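Local coordinates for GCN5-related N-acetyltransferase (Kribbella flavida, PDB 4MY0), which probably transfers acetyl groups from acetyl-CoA to amino groups, possibly those of aminoglycosides, as a GNAT-family N-acetyltransferase, at residues 169-174 and 213-218; 207-212 and 233-238; 286-291 and 318-323; 306-311 and 346-351. One frame throughout, in Å; residues are numbered along the deposited sequence.

Interaction 1 of 4, residues 169-174 and 213-218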
loop_
_atom_site.group_PDB
_atom_site.type_symbol
_atom_site.label_atom_id
_atom_site.label_comp_id
_atom_site.label_asym_id
_atom_site.label_seq_id
_atom_site.Cartn_x
_atom_site.Cartn_y
_atom_site.Cartn_z
ATOM N N ALA C 169 14.707 -39.116 13.966
ATOM C CA ALA C 169 15.807 -39.890 13.389
ATOM C C ALA C 169 15.490 -40.358 11.966
ATOM O O ALA C 169 16.380 -40.432 11.117
ATOM C CB ALA C 169 16.180 -41.080 14.290
ATOM N N ARG C 170 14.227 -40.686 11.709
ATOM C CA ARG C 170 13.806 -41.048 10.355
ATOM C C ARG C 170 13.960 -39.877 9.383
ATOM O O ARG C 170 14.359 -40.069 8.227
ATOM C CB ARG C 170 12.365 -41.564 10.352
ATOM C CG ARG C 170 11.832 -41.901 8.969
ATOM C CD ARG C 170 12.697 -42.974 8.300
ATOM N NE ARG C 170 12.147 -43.402 7.017
ATOM C CZ ARG C 170 12.767 -44.234 6.185
ATOM N NH1 ARG C 170 13.964 -44.712 6.507
ATOM N NH2 ARG C 170 12.195 -44.585 5.034
ATOM N N PHE C 171 13.650 -38.665 9.849
ATOM C CA PHE C 171 13.793 -37.465 9.019
ATOM C C PHE C 171 15.254 -37.277 8.615
ATOM O O PHE C 171 15.559 -36.957 7.458
ATOM C CB PHE C 171 13.311 -36.221 9.774
ATOM C CG PHE C 171 11.823 -35.978 9.684
ATOM C CD1 PHE C 171 11.336 -34.707 9.431
ATOM C CD2 PHE C 171 10.917 -37.016 9.855
ATOM C CE1 PHE C 171 9.963 -34.479 9.354
ATOM C CE2 PHE C 171 9.549 -36.799 9.779
ATOM C CZ PHE C 171 9.067 -35.540 9.525
ATOM N N LEU C 172 16.153 -37.469 9.577
ATOM C CA LEU C 172 17.585 -37.352 9.314
ATOM C C LEU C 172 18.083 -38.384 8.315
ATOM O O LEU C 172 18.946 -38.079 7.493
ATOM C CB LEU C 172 18.382 -37.426 10.616
ATOM C CG LEU C 172 18.340 -36.077 11.330
ATOM C CD1 LEU C 172 18.914 -36.152 12.749
ATOM C CD2 LEU C 172 19.073 -35.034 10.481
ATOM N N GLU C 173 17.552 -39.603 8.391
ATOM C CA GLU C 173 17.887 -40.623 7.411
ATOM C C GLU C 173 17.437 -40.192 6.015
ATOM O O GLU C 173 18.199 -40.271 5.056
ATOM C CB GLU C 173 17.246 -41.975 7.776
ATOM C CG GLU C 173 17.825 -42.659 9.035
ATOM C CD GLU C 173 17.238 -44.054 9.285
ATOM O OE1 GLU C 173 17.840 -44.828 10.069
ATOM O OE2 GLU C 173 16.181 -44.386 8.697
ATOM N N LEU C 174 16.190 -39.748 5.900
ATOM C CA LEU C 174 15.642 -39.392 4.600
ATOM C C LEU C 174 16.431 -38.232 3.996
ATOM O O LEU C 174 16.778 -38.251 2.818
ATOM C CB LEU C 174 14.173 -39.018 4.733
ATOM C CG LEU C 174 13.276 -40.204 5.072
ATOM C CD1 LEU C 174 11.844 -39.770 5.318
ATOM C CD2 LEU C 174 13.340 -41.284 3.987
ATOM N N PHE C 213 9.247 -36.461 3.448
ATOM C CA PHE C 213 8.470 -35.757 4.459
ATOM C C PHE C 213 8.257 -34.290 4.107
ATOM O O PHE C 213 8.929 -33.744 3.241
ATOM C CB PHE C 213 9.130 -35.870 5.838
ATOM C CG PHE C 213 10.449 -35.140 5.964
ATOM C CD1 PHE C 213 11.647 -35.844 5.953
ATOM C CD2 PHE C 213 10.490 -33.760 6.152
ATOM C CE1 PHE C 213 12.862 -35.183 6.096
ATOM C CE2 PHE C 213 11.701 -33.089 6.285
ATOM C CZ PHE C 213 12.889 -33.799 6.261
ATOM N N VAL C 214 7.345 -33.645 4.816
ATOM C CA VAL C 214 7.161 -32.209 4.651
ATOM C C VAL C 214 6.835 -31.622 6.017
ATOM O O VAL C 214 6.129 -32.247 6.833
ATOM C CB VAL C 214 6.057 -31.877 3.617
ATOM C CG1 VAL C 214 4.716 -32.416 4.072
ATOM C CG2 VAL C 214 5.962 -30.354 3.360
ATOM N N VAL C 215 7.393 -30.449 6.284
ATOM C CA VAL C 215 7.065 -29.707 7.491
ATOM C C VAL C 215 6.622 -28.322 7.060
ATOM O O VAL C 215 7.331 -27.637 6.323
ATOM C CB VAL C 215 8.267 -29.588 8.433
ATOM C CG1 VAL C 215 7.856 -28.879 9.728
ATOM C CG2 VAL C 215 8.834 -30.990 8.736
ATOM N N TYR C 216 5.434 -27.914 7.493
ATOM C CA TYR C 216 4.938 -26.590 7.139
ATOM C C TYR C 216 4.150 -25.955 8.280
ATOM O O TYR C 216 3.917 -26.587 9.319
ATOM C CB TYR C 216 4.124 -26.619 5.839
ATOM C CG TYR C 216 2.822 -27.389 5.901
ATOM C CD1 TYR C 216 1.603 -26.726 5.973
ATOM C CD2 TYR C 216 2.810 -28.775 5.856
ATOM C CE1 TYR C 216 0.417 -27.422 6.012
ATOM C CE2 TYR C 216 1.625 -29.483 5.899
ATOM C CZ TYR C 216 0.432 -28.804 5.977
ATOM O OH TYR C 216 -0.749 -29.518 5.996
ATOM N N ASN C 217 3.775 -24.690 8.099
ATOM C CA ASN C 217 3.064 -23.948 9.141
ATOM C C ASN C 217 2.348 -22.739 8.553
ATOM O O ASN C 217 2.523 -22.422 7.370
ATOM C CB ASN C 217 4.035 -23.501 10.243
ATOM C CG ASN C 217 5.333 -22.941 9.682
ATOM O OD1 ASN C 217 5.360 -21.848 9.118
ATOM N ND2 ASN C 217 6.419 -23.698 9.831
ATOM N N TRP C 218 1.542 -22.064 9.371
ATOM C CA TRP C 218 0.849 -20.862 8.916
ATOM C C TRP C 218 1.777 -19.669 8.883
ATOM O O TRP C 218 2.576 -19.484 9.799
ATOM C CB TRP C 218 -0.322 -20.547 9.838
ATOM C CG TRP C 218 -1.439 -21.529 9.684
ATOM C CD1 TRP C 218 -1.725 -22.590 10.499
ATOM C CD2 TRP C 218 -2.414 -21.554 8.634
ATOM N NE1 TRP C 218 -2.822 -23.260 10.021
ATOM C CE2 TRP C 218 -3.269 -22.641 8.881
ATOM C CE3 TRP C 218 -2.661 -20.741 7.523
ATOM C CZ2 TRP C 218 -4.345 -22.951 8.047
ATOM C CZ3 TRP C 218 -3.725 -21.047 6.696
ATOM C CH2 TRP C 218 -4.550 -22.150 6.958
#
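Phe171 and Phe213 lay their rings face to face, with centroids 3.9 Å apart and planes at only 18° to each other. The stack is offset (parallel-displaced): Phe171 CD1 sits above the centre of the Phe213 ring, Phe213 CG over the rim of the Phe171 ring. With Phe213 CG between backbone N and carbonyl carbon (chi1 68°), its ring swings over Phe171. The closest atoms, Phe171 CE1 and Phe213 CD2, are 3.3 Å apart. A CH-pi contact adds to the stack: Phe213 CB stands 4.0 Å from the centroid of the Phe171 ring, over its face. At the edges, Val215 CG2 lies in the plane of the Phe171 ring, 3.7 Å from CE1, and Leu174 CD1 lies in that of Phe213, 4.0 Å from CD1. An alanine at Phe213 is likely to leave one face of Phe171 without its stacking partner and open a gap beside Leu174. Between the segments the contact is apolar; within the helix Arg170 NH1 and Glu173 OE2 form a 3.1 Å salt bridge. Helix 168-182 packs at a steep angle, 115° between segment axes, on strand 212-219; Leu199 of helix 192-200 and Leu208 of strand 205-209 also touch Phe171.

Interaction 2 of 4, residues 207-212 and 233-238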
loop_
_atom_site.group_PDB
_atom_site.type_symbol
_atom_site.label_atom_id
_atom_site.label_comp_id
_atom_site.label_asym_id
_atom_site.label_seq_id
_atom_site.Cartn_x
_atom_site.Cartn_y
_atom_site.Cartn_z
ATOM N N TYR C 207 4.486 -34.213 8.097
ATOM C CA TYR C 207 3.920 -35.442 7.526
ATOM C C TYR C 207 5.018 -36.291 6.935
ATOM O O TYR C 207 5.995 -35.762 6.400
ATOM C CB TYR C 207 2.842 -35.119 6.476
ATOM C CG TYR C 207 1.696 -34.401 7.138
ATOM C CD1 TYR C 207 0.696 -35.114 7.773
ATOM C CD2 TYR C 207 1.672 -33.009 7.220
ATOM C CE1 TYR C 207 -0.322 -34.467 8.440
ATOM C CE2 TYR C 207 0.645 -32.353 7.883
ATOM C CZ TYR C 207 -0.347 -33.095 8.491
ATOM O OH TYR C 207 -1.381 -32.478 9.156
ATOM N N LEU C 208 4.855 -37.609 7.042
ATOM C CA LEU C 208 5.898 -38.548 6.667
ATOM C C LEU C 208 5.361 -39.616 5.723
ATOM O O LEU C 208 4.323 -40.231 5.988
ATOM C CB LEU C 208 6.462 -39.214 7.924
ATOM C CG LEU C 208 7.470 -40.340 7.714
ATOM C CD1 LEU C 208 8.737 -39.783 7.094
ATOM C CD2 LEU C 208 7.771 -41.037 9.029
ATOM N N ALA C 209 6.067 -39.827 4.614
ATOM C CA ALA C 209 5.792 -40.966 3.736
ATOM C C ALA C 209 6.960 -41.945 3.856
ATOM O O ALA C 209 7.918 -41.674 4.578
ATOM C CB ALA C 209 5.628 -40.506 2.308
ATOM N N GLU C 210 6.898 -43.060 3.130
ATOM C CA GLU C 210 7.973 -44.059 3.142
ATOM C C GLU C 210 9.323 -43.475 2.701
ATOM O O GLU C 210 10.374 -43.838 3.244
ATOM C CB GLU C 210 7.595 -45.245 2.249
ATOM C CG GLU C 210 8.619 -46.368 2.203
ATOM C CD GLU C 210 8.024 -47.672 1.677
ATOM O OE1 GLU C 210 7.082 -47.609 0.853
ATOM O OE2 GLU C 210 8.486 -48.758 2.100
ATOM N N ASP C 211 9.290 -42.551 1.738
ATOM C CA ASP C 211 10.521 -41.981 1.188
ATOM C C ASP C 211 10.463 -40.458 1.067
ATOM O O ASP C 211 10.885 -39.883 0.050
ATOM C CB ASP C 211 10.825 -42.608 -0.174
ATOM C CG ASP C 211 9.761 -42.284 -1.212
ATOM O OD1 ASP C 211 10.079 -42.289 -2.420
ATOM O OD2 ASP C 211 8.608 -42.013 -0.811
ATOM N N GLY C 212 9.949 -39.802 2.108
ATOM C CA GLY C 212 9.879 -38.356 2.113
ATOM C C GLY C 212 9.131 -37.775 3.290
ATOM O O GLY C 212 8.465 -38.491 4.046
ATOM N N GLU C 233 8.700 -39.481 -7.486
ATOM C CA GLU C 233 7.726 -38.555 -8.053
ATOM C C GLU C 233 6.386 -38.653 -7.330
ATOM O O GLU C 233 5.828 -37.643 -6.914
ATOM C CB GLU C 233 7.543 -38.834 -9.546
ATOM C CG GLU C 233 6.692 -37.808 -10.281
ATOM C CD GLU C 233 6.261 -38.297 -11.655
ATOM O OE1 GLU C 233 5.439 -37.604 -12.302
ATOM O OE2 GLU C 233 6.738 -39.375 -12.082
ATOM N N ALA C 234 5.874 -39.872 -7.185
ATOM C CA ALA C 234 4.621 -40.080 -6.473
ATOM C C ALA C 234 4.625 -39.447 -5.071
ATOM O O ALA C 234 3.641 -38.840 -4.650
ATOM C CB ALA C 234 4.298 -41.571 -6.393
ATOM N N THR C 235 5.728 -39.590 -4.347
ATOM C CA THR C 235 5.800 -39.045 -2.998
ATOM C C THR C 235 5.857 -37.522 -3.011
ATOM O O THR C 235 5.228 -36.870 -2.178
ATOM C CB THR C 235 7.004 -39.614 -2.236
ATOM O OG1 THR C 235 6.825 -41.020 -2.083
ATOM C CG2 THR C 235 7.126 -38.987 -0.865
ATOM N N ALA C 236 6.612 -36.949 -3.948
ATOM C CA ALA C 236 6.661 -35.490 -4.054
ATOM C C ALA C 236 5.260 -34.934 -4.304
ATOM O O ALA C 236 4.831 -33.978 -3.649
ATOM C CB ALA C 236 7.636 -35.048 -5.147
ATOM N N ARG C 237 4.542 -35.548 -5.238
ATOM C CA ARG C 237 3.200 -35.089 -5.560
ATOM C C ARG C 237 2.313 -35.161 -4.321
ATOM O O ARG C 237 1.622 -34.197 -3.994
ATOM C CB ARG C 237 2.618 -35.901 -6.713
ATOM C CG ARG C 237 3.317 -35.654 -8.043
ATOM C CD ARG C 237 2.730 -36.540 -9.161
ATOM N NE ARG C 237 3.260 -36.185 -10.478
ATOM C CZ ARG C 237 2.825 -35.155 -11.204
ATOM N NH1 ARG C 237 1.850 -34.380 -10.746
ATOM N NH2 ARG C 237 3.356 -34.902 -12.390
ATOM N N ALA C 238 2.380 -36.287 -3.606
ATOM C CA ALA C 238 1.557 -36.504 -2.411
ATOM C C ALA C 238 1.820 -35.480 -1.307
ATOM O O ALA C 238 0.882 -35.002 -0.663
ATOM C CB ALA C 238 1.762 -37.926 -1.869
#
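Thr235 OG1 is gripped by two groups: it donates to Asp211 OD2 and shares a hydrogen bond with Ser232 OG. The modelled separation of Thr235 OG1 and Asp211 OD2, 2.4 Å, is very short, so its exact length is doubtful. Ser232 OG also bonds to Asp211 OD1, and the side chains of Asp211 in the turn, Ser232 just before helix 233-244 and Thr235 in its first turn form a small polar ring. The first torsion of Thr235 (chi1 -64°) sets its hydroxyl beside its own backbone N and puts the methyl CG2 anti to that N. There CG2 packs on Ala209 CB at 3.8 Å and approaches Gly212 CA at 4.1 Å, a place where the glycine has no side chain to intrude. Replacing Asp211 by an alanine is likely to leave the hydroxyls of Thr235 and Ser232 without their shared carboxylate, and the turn less firmly tied to the helix. Backbone bonding keeps the turn itself tight: Ala209 N donates to Gly212 O at 2.8 Å, and Glu210 and Asp211 lie between these two residues. The arrangement is that of a beta hairpin, strands 205-209 and 212-219, whose tight turn docks on the start of a helix within the central GNAT domain.

Interaction 3 of 4, residues 286-291 and 318-323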
loop_
_atom_site.group_PDB
_atom_site.type_symbol
_atom_site.label_atom_id
_atom_site.label_comp_id
_atom_site.label_asym_id
_atom_site.label_seq_id
_atom_site.Cartn_x
_atom_site.Cartn_y
_atom_site.Cartn_z
ATOM N N ASP C 286 40.221 -24.043 9.140
ATOM C CA ASP C 286 41.292 -25.040 9.032
ATOM C C ASP C 286 41.175 -25.646 7.629
ATOM O O ASP C 286 40.507 -26.664 7.440
ATOM C CB ASP C 286 41.125 -26.115 10.127
ATOM C CG ASP C 286 42.149 -27.263 10.023
ATOM O OD1 ASP C 286 42.220 -28.064 10.983
ATOM O OD2 ASP C 286 42.873 -27.389 9.002
ATOM N N ALA C 287 41.827 -25.022 6.651
ATOM C CA ALA C 287 41.626 -25.388 5.250
ATOM C C ALA C 287 41.942 -26.847 4.887
ATOM O O ALA C 287 41.170 -27.461 4.148
ATOM C CB ALA C 287 42.353 -24.408 4.307
ATOM N N PRO C 288 43.069 -27.408 5.387
ATOM C CA PRO C 288 43.290 -28.822 5.051
ATOM C C PRO C 288 42.148 -29.705 5.528
ATOM O O PRO C 288 41.744 -30.618 4.800
ATOM C CB PRO C 288 44.584 -29.173 5.804
ATOM C CG PRO C 288 45.330 -27.877 5.869
ATOM C CD PRO C 288 44.252 -26.811 6.042
ATOM N N ALA C 289 41.624 -29.432 6.720
ATOM C CA ALA C 289 40.570 -30.279 7.281
ATOM C C ALA C 289 39.245 -30.022 6.578
ATOM O O ALA C 289 38.449 -30.936 6.397
ATOM C CB ALA C 289 40.434 -30.064 8.791
ATOM N N ALA C 290 39.002 -28.772 6.193
ATOM C CA ALA C 290 37.809 -28.437 5.409
ATOM C C ALA C 290 37.828 -29.149 4.043
ATOM O O ALA C 290 36.796 -29.634 3.552
ATOM C CB ALA C 290 37.712 -26.912 5.213
ATOM N N ILE C 291 39.000 -29.187 3.420
ATOM C CA ILE C 291 39.131 -29.839 2.123
ATOM C C ILE C 291 38.967 -31.354 2.285
ATOM O O ILE C 291 38.267 -32.002 1.503
ATOM C CB ILE C 291 40.492 -29.531 1.465
ATOM C CG1 ILE C 291 40.534 -28.089 0.944
ATOM C CG2 ILE C 291 40.793 -30.563 0.359
ATOM C CD1 ILE C 291 39.413 -27.760 -0.079
ATOM N N GLY C 318 50.238 -19.725 3.546
ATOM C CA GLY C 318 51.374 -20.319 2.845
ATOM C C GLY C 318 50.944 -21.031 1.579
ATOM O O GLY C 318 49.780 -20.919 1.146
ATOM N N ARG C 319 51.878 -21.764 0.978
ATOM C CA ARG C 319 51.608 -22.438 -0.282
ATOM C C ARG C 319 51.211 -23.893 -0.080
ATOM O O ARG C 319 51.912 -24.669 0.571
ATOM C CB ARG C 319 52.806 -22.352 -1.223
ATOM C CG ARG C 319 52.489 -22.890 -2.600
ATOM C CD ARG C 319 53.589 -22.547 -3.560
ATOM N NE ARG C 319 53.328 -23.033 -4.909
ATOM C CZ ARG C 319 53.648 -22.347 -5.999
ATOM N NH1 ARG C 319 54.213 -21.152 -5.874
ATOM N NH2 ARG C 319 53.402 -22.845 -7.205
ATOM N N TRP C 320 50.088 -24.253 -0.677
ATOM C CA TRP C 320 49.521 -25.574 -0.535
ATOM C C TRP C 320 49.306 -26.205 -1.903
ATOM O O TRP C 320 49.139 -25.508 -2.903
ATOM C CB TRP C 320 48.175 -25.460 0.179
ATOM C CG TRP C 320 48.264 -24.913 1.569
ATOM C CD1 TRP C 320 48.167 -23.602 1.945
ATOM C CD2 TRP C 320 48.441 -25.664 2.775
ATOM N NE1 TRP C 320 48.286 -23.495 3.309
ATOM C CE2 TRP C 320 48.454 -24.748 3.843
ATOM C CE3 TRP C 320 48.597 -27.027 3.056
ATOM C CZ2 TRP C 320 48.615 -25.152 5.175
ATOM C CZ3 TRP C 320 48.765 -27.428 4.378
ATOM C CH2 TRP C 320 48.771 -26.496 5.420
ATOM N N HIS C 321 49.330 -27.530 -1.944
ATOM C CA HIS C 321 48.963 -28.259 -3.145
ATOM C C HIS C 321 47.607 -28.934 -2.934
ATOM O O HIS C 321 47.389 -29.634 -1.937
ATOM C CB HIS C 321 50.021 -29.302 -3.495
ATOM C CG HIS C 321 49.648 -30.144 -4.673
ATOM N ND1 HIS C 321 49.677 -29.667 -5.966
ATOM C CD2 HIS C 321 49.199 -31.418 -4.751
ATOM C CE1 HIS C 321 49.274 -30.614 -6.793
ATOM N NE2 HIS C 321 48.979 -31.688 -6.080
ATOM N N LEU C 322 46.681 -28.691 -3.855
ATOM C CA LEU C 322 45.371 -29.331 -3.803
ATOM C C LEU C 322 45.319 -30.520 -4.767
ATOM O O LEU C 322 45.557 -30.374 -5.972
ATOM C CB LEU C 322 44.264 -28.326 -4.125
ATOM C CG LEU C 322 42.835 -28.880 -4.193
ATOM C CD1 LEU C 322 42.320 -29.265 -2.811
ATOM C CD2 LEU C 322 41.906 -27.871 -4.852
ATOM N N SER C 323 45.017 -31.698 -4.225
ATOM C CA SER C 323 44.882 -32.914 -5.023
ATOM C C SER C 323 43.429 -33.367 -4.951
ATOM O O SER C 323 42.900 -33.602 -3.856
ATOM C CB SER C 323 45.797 -34.012 -4.471
ATOM O OG SER C 323 45.861 -35.126 -5.347
#
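Segments 286-291 and 318-323 are well separated in backbone, with Pro288 CA 9.0 Å from Trp320 CA and Ile291 CA 8.6 Å from Leu322 CA. This is a helix on a sheet in the sterol carrier protein domain: helix 287-293, which follows strand 274-284, rests against strand 318-325. Two side-chain pairs bridge the distance. Pro288 presents CG to the six-membered ring of Trp320 in an off-centre CH-pi contact, 4.1 Å from the centroid and 30° off the ring normal; the nearest ring atom, Trp320 CH2, is 3.7 Å from Pro288 CG. The indole itself is held by Gln316, whose backbone O bonds to NE1, and Leu331 and Pro333 of strand 328-333 pack on it. One turn further along the helix, Ile291 CG2 meets Leu322 CD1 at 3.8 Å. With Leu322 CG lying opposite its backbone N (chi1 176°), the branch extends far enough to reach the isoleucine, and Phe381 also packs on this leucine. The helix opens on Asp286 as N-cap. Asp286 O receives Ala290 N at 2.9 Å, and Asp286 OD2 takes a weak capping bond from Ala289 N at 3.3 Å.

Interaction 4 of 4, residues 306-311 and 346-351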
loop_
_atom_site.group_PDB
_atom_site.type_symbol
_atom_site.label_atom_id
_atom_site.label_comp_id
_atom_site.label_asym_id
_atom_site.label_seq_id
_atom_site.Cartn_x
_atom_site.Cartn_y
_atom_site.Cartn_z
ATOM N N LEU C 306 47.850 -23.555 -4.449
ATOM C CA LEU C 306 47.167 -22.365 -3.957
ATOM C C LEU C 306 48.101 -21.646 -2.996
ATOM O O LEU C 306 48.721 -22.284 -2.137
ATOM C CB LEU C 306 45.903 -22.751 -3.194
ATOM C CG LEU C 306 44.887 -23.600 -3.941
ATOM C CD1 LEU C 306 43.695 -23.895 -3.045
ATOM C CD2 LEU C 306 44.451 -22.883 -5.221
ATOM N N LEU C 307 48.204 -20.330 -3.136
ATOM C CA LEU C 307 48.941 -19.526 -2.168
ATOM C C LEU C 307 47.922 -18.797 -1.297
ATOM O O LEU C 307 47.198 -17.925 -1.773
ATOM C CB LEU C 307 49.886 -18.534 -2.857
ATOM C CG LEU C 307 50.677 -17.641 -1.900
ATOM C CD1 LEU C 307 51.507 -18.493 -0.931
ATOM C CD2 LEU C 307 51.558 -16.665 -2.654
ATOM N N ILE C 308 47.847 -19.182 -0.026
ATOM C CA ILE C 308 46.856 -18.613 0.883
ATOM C C ILE C 308 47.477 -17.542 1.774
ATOM O O ILE C 308 48.456 -17.794 2.483
ATOM C CB ILE C 308 46.224 -19.707 1.778
ATOM C CG1 ILE C 308 45.444 -20.723 0.934
ATOM C CG2 ILE C 308 45.321 -19.083 2.846
ATOM C CD1 ILE C 308 44.956 -21.946 1.744
ATOM N N ASP C 309 46.901 -16.348 1.731
ATOM C CA ASP C 309 47.316 -15.240 2.580
ATOM C C ASP C 309 46.228 -15.007 3.634
ATOM O O ASP C 309 45.291 -14.238 3.392
ATOM C CB ASP C 309 47.488 -13.986 1.706
ATOM C CG ASP C 309 47.801 -12.738 2.513
ATOM O OD1 ASP C 309 47.479 -11.627 2.036
ATOM O OD2 ASP C 309 48.372 -12.860 3.617
ATOM N N ASP C 310 46.324 -15.676 4.789
ATOM C CA ASP C 310 45.307 -15.509 5.843
ATOM C C ASP C 310 45.951 -15.212 7.194
ATOM O O ASP C 310 46.212 -16.123 7.987
ATOM C CB ASP C 310 44.378 -16.732 5.937
ATOM C CG ASP C 310 43.254 -16.557 6.976
ATOM O OD1 ASP C 310 42.569 -17.569 7.266
ATOM O OD2 ASP C 310 43.059 -15.427 7.497
ATOM N N PRO C 311 46.212 -13.926 7.459
ATOM C CA PRO C 311 46.867 -13.560 8.717
ATOM C C PRO C 311 45.909 -13.717 9.898
ATOM O O PRO C 311 46.354 -13.711 11.042
ATOM C CB PRO C 311 47.251 -12.094 8.495
ATOM C CG PRO C 311 46.249 -11.585 7.495
ATOM C CD PRO C 311 45.919 -12.756 6.607
ATOM N N ARG C 346 38.694 -14.444 2.221
ATOM C CA ARG C 346 37.447 -14.252 1.483
ATOM C C ARG C 346 37.421 -15.082 0.181
ATOM O O ARG C 346 36.442 -15.779 -0.108
ATOM C CB ARG C 346 37.234 -12.764 1.179
ATOM C CG ARG C 346 37.087 -11.865 2.425
ATOM C CD ARG C 346 37.069 -10.399 2.044
ATOM N NE ARG C 346 36.007 -10.103 1.072
ATOM C CZ ARG C 346 35.913 -8.963 0.383
ATOM N NH1 ARG C 346 34.914 -8.799 -0.477
ATOM N NH2 ARG C 346 36.817 -7.982 0.548
ATOM N N GLY C 347 38.503 -15.023 -0.594
ATOM C CA GLY C 347 38.565 -15.746 -1.857
ATOM C C GLY C 347 38.589 -17.251 -1.637
ATOM O O GLY C 347 37.948 -18.025 -2.368
ATOM N N LEU C 348 39.334 -17.671 -0.621
ATOM C CA LEU C 348 39.389 -19.078 -0.236
ATOM C C LEU C 348 37.982 -19.620 0.079
ATOM O O LEU C 348 37.550 -20.651 -0.463
ATOM C CB LEU C 348 40.294 -19.223 0.989
ATOM C CG LEU C 348 40.473 -20.639 1.512
ATOM C CD1 LEU C 348 41.105 -21.492 0.430
ATOM C CD2 LEU C 348 41.305 -20.628 2.798
ATOM N N ALA C 349 37.269 -18.918 0.951
ATOM C CA ALA C 349 35.902 -19.311 1.309
ATOM C C ALA C 349 34.970 -19.337 0.088
ATOM O O ALA C 349 34.198 -20.279 -0.093
ATOM C CB ALA C 349 35.349 -18.385 2.385
ATOM N N ALA C 350 35.026 -18.298 -0.739
ATOM C CA ALA C 350 34.165 -18.248 -1.922
ATOM C C ALA C 350 34.508 -19.380 -2.910
ATOM O O ALA C 350 33.612 -20.008 -3.487
ATOM C CB ALA C 350 34.257 -16.890 -2.599
ATOM N N LEU C 351 35.799 -19.638 -3.102
ATOM C CA LEU C 351 36.230 -20.745 -3.959
ATOM C C LEU C 351 35.711 -22.084 -3.420
ATOM O O LEU C 351 35.204 -22.921 -4.182
ATOM C CB LEU C 351 37.759 -20.774 -4.066
ATOM C CG LEU C 351 38.368 -22.007 -4.726
ATOM C CD1 LEU C 351 38.003 -22.023 -6.188
ATOM C CD2 LEU C 351 39.895 -22.090 -4.541
#
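Leu348 and Leu351, one helical turn apart, are the residues by which segment 346-351 meets Ile308 and Leu306. The segment begins with Arg346, whose side chain turns to other parts of the protein: NH1 forms a salt bridge with Glu135, and Leu265 of a third subunit packs on the arginine. Arg346 O accepts from Ala350 N at 3.0 Å, and Gly347 O from Leu351 N at 2.8 Å, so regular helical bonding fixes the spacing of the two leucines. Leu348 carries the closer contact. Both its methyls face Ile308 CD1, with CD2 4.0 Å and CD1 4.1 Å from that atom. Extension on both sides makes this possible: Leu348 CG is turned fully away from its backbone N (chi1 -179°), and the Ile308 chain runs straight out to CD1 (chi2 172°). The side chains of Gln316 and Leu348 also touch; Gln316 NE2 bonds in addition to OD1 of the buried Asp310, whose OD2 is paired with Arg283. Past Ala350, Leu351 comes no nearer than 4.5 Å, between its CD2 and Leu306 CD1, a loose apolar approach. Leu343, Leu357, Leu360 and Phe381 gather round this leucine as well. Of these alternate residues of strand 302-309, Leu306 points toward helix 345-352, and Ile308 reaches it with CD1; the helix directly follows strand 341-344, the parallel neighbour of 302-309. Such apolar packing of a helix on one face of a mixed sheet belongs to the core of the sterol carrier protein domain.

In the fold
Interactions 1 and 2 come first along the chain and alternate their segments, as do interactions 3 and 4 after them. The first two have centres 11 Å apart and share the hairpin of strands 205-209 and 212-219; Arg170 NH2 reaches Glu210 O across them at 2.7 Å. The last two, centres 10 Å apart, share the neighbouring strands 302-309 and 318-325, where Trp320 O pairs with Leu306 N at 2.8 Å. Between the groups the centres lie about 35 to 42 Å apart, with no touch. Helices thus pack on strands separately in the central GNAT region and the sterol carrier protein domain, consistent with two structural units with cores of their own.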